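Local structure of acid phosphatase (Bacillus anthracis, 2I33) at residues D65-V70 / S124-N129. The protein is a magnesium-binding class C acid phosphatase of the HAD superfamily, which probably hydrolyses phosphate monoesters at acid pH. Residues are numbered along the deposited sequence; the frame is centred on the assembly and turned at random.
Sequences DLDETV and SNRKTN. With MG (magnesium ion), chain C.
Arg126 grips the carboxylate of Asp67 side-on, through NE and NH2. Arg126 NH2 donates to Asp67 OD1 at 2.8 Å. Arg126 NE donates to both oxygens, to Asp67 OD2 at 3.2 Å. Both oxygens use their syn lone pairs and lie close to the guanidinium plane, although the carboxylate is twisted 32° against it. The arginine chain is extended from CG to NE, and Arg126 CG rests 3.4 Å from Asp67 OD2. Beside this salt bridge lies the tight apolar part: Leu66 CD1 packs on Ser124 CB at 3.6 Å. Ser124 OG stands anti to its backbone N (chi1 163°) and accepts from Arg126 N, forming an ST turn where the chain turns a corner. Residues 65-70 form the loop after strand 59-64; Ser124 and Asn125 lie at the C-terminal end of the neighbouring parallel strand 119-125, in the HAD Rossmann-like sheet. Asp65, Asp67 and Thr69 fit the DxDx(T/V) signature, whose first aspartate is the nucleophile in HAD phosphatases. The Asp65 side is looser and wet. Asp65 OD1 comes no nearer to 124-129 than 4.2 Å, to Ser124 CA, and its polar links to that segment run through waters. Water 1 joins Asp65 OD1, Asp67 N, Asp67 OD2 and Ser124 OG, while water 2 links Asp65 OD1 to Asn125 N. Magnesium takes Asp65 OD2 and Asp67 O, both at 2.1 Å, with three waters and Asp180. Thr69 OG1 donates to the anti lone pair of Asp65 OD2.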
# COMPACT_ATOMS: atom_id res chain seq x y z
N ASP A 65 -1.49 13.60 7.66
CA ASP A 65 -2.88 13.30 7.80
C ASP A 65 -3.04 12.47 9.08
O ASP A 65 -2.06 11.93 9.59
CB ASP A 65 -3.26 12.49 6.55
CG ASP A 65 -4.61 11.97 6.61
OD1 ASP A 65 -5.55 12.76 6.86
OD2 ASP A 65 -4.71 10.72 6.43
N LEU A 66 -4.28 12.33 9.57
CA LEU A 66 -4.52 11.52 10.76
C LEU A 66 -5.08 10.17 10.40
O LEU A 66 -4.45 9.17 10.62
CB LEU A 66 -5.41 12.20 11.78
CG LEU A 66 -4.71 13.33 12.56
CD1 LEU A 66 -5.65 14.03 13.46
CD2 LEU A 66 -3.55 12.77 13.39
N ASP A 67 -6.28 10.16 9.84
CA ASP A 67 -7.01 8.90 9.66
C ASP A 67 -6.33 8.09 8.56
O ASP A 67 -6.18 8.53 7.42
CB ASP A 67 -8.48 9.16 9.37
CG ASP A 67 -9.17 9.88 10.52
OD1 ASP A 67 -8.98 9.46 11.67
OD2 ASP A 67 -9.85 10.92 10.28
N GLU A 68 -5.97 6.88 8.92
CA GLU A 68 -5.28 5.96 8.02
C GLU A 68 -3.84 6.41 7.67
O GLU A 68 -3.22 5.87 6.75
CB GLU A 68 -6.10 5.63 6.80
CG GLU A 68 -7.20 4.58 7.07
CD GLU A 68 -8.04 4.82 8.30
OE1 GLU A 68 -8.97 5.65 8.26
OE2 GLU A 68 -7.78 4.11 9.31
N THR A 69 -3.31 7.33 8.47
CA THR A 69 -1.93 7.70 8.39
C THR A 69 -1.27 7.55 9.75
O THR A 69 -0.25 6.86 9.87
CB THR A 69 -1.79 9.14 7.86
OG1 THR A 69 -2.32 9.19 6.54
CG2 THR A 69 -0.37 9.54 7.88
N VAL A 70 -1.88 8.15 10.78
CA VAL A 70 -1.45 8.04 12.17
C VAL A 70 -2.45 7.18 12.96
O VAL A 70 -2.04 6.34 13.74
CB VAL A 70 -1.32 9.41 12.85
CG1 VAL A 70 -0.96 9.26 14.29
CG2 VAL A 70 -0.28 10.27 12.11
N SER A 124 -5.91 17.26 9.10
CA SER A 124 -6.88 16.17 9.01
C SER A 124 -8.25 16.71 8.68
O SER A 124 -8.60 17.80 9.11
CB SER A 124 -6.94 15.48 10.37
OG SER A 124 -8.10 14.69 10.49
N ASN A 125 -9.03 15.97 7.89
CA ASN A 125 -10.39 16.36 7.58
C ASN A 125 -11.46 15.86 8.55
O ASN A 125 -12.66 15.98 8.28
CB ASN A 125 -10.72 16.06 6.12
CG ASN A 125 -9.92 16.92 5.18
OD1 ASN A 125 -9.33 17.90 5.61
ND2 ASN A 125 -9.90 16.57 3.89
N ARG A 126 -11.03 15.41 9.74
CA ARG A 126 -11.93 15.47 10.88
C ARG A 126 -12.45 16.90 11.01
O ARG A 126 -11.78 17.87 10.60
CB ARG A 126 -11.23 15.05 12.15
CG ARG A 126 -10.90 13.58 12.20
CD ARG A 126 -9.95 13.27 13.28
NE ARG A 126 -9.80 11.82 13.35
CZ ARG A 126 -9.95 11.08 14.44
NH1 ARG A 126 -10.21 11.63 15.60
NH2 ARG A 126 -9.87 9.76 14.33
N LYS A 127 -13.65 17.01 11.55
CA LYS A 127 -14.32 18.29 11.70
C LYS A 127 -13.71 19.03 12.88
O LYS A 127 -13.32 18.44 13.87
CB LYS A 127 -15.81 18.05 11.91
CG LYS A 127 -16.49 17.26 10.78
CD LYS A 127 -17.97 17.01 11.05
CE LYS A 127 -18.18 15.84 12.01
NZ LYS A 127 -19.62 15.43 12.13
N THR A 128 -13.67 20.35 12.79
CA THR A 128 -13.16 21.15 13.90
C THR A 128 -13.88 20.87 15.23
O THR A 128 -13.27 20.99 16.30
CB THR A 128 -13.23 22.63 13.55
OG1 THR A 128 -14.51 22.91 12.97
CG2 THR A 128 -12.13 22.97 12.58
N ASN A 129 -15.15 20.46 15.18
CA ASN A 129 -15.89 20.13 16.42
C ASN A 129 -15.54 18.76 16.99
O ASN A 129 -16.07 18.35 18.03
CB ASN A 129 -17.41 20.31 16.24
CG ASN A 129 -18.03 19.29 15.29
OD1 ASN A 129 -17.41 18.30 14.92
ND2 ASN A 129 -19.28 19.54 14.90
MG MG C . -6.44 9.80 5.71
O HOH W 1 -7.62 12.57 9.09
O HOH W 2 -8.15 13.81 6.37
O HOH W 3 -7.95 11.11 6.62
O HOH W 4 -6.38 11.19 4.10
O HOH W 5 -7.78 8.77 5.00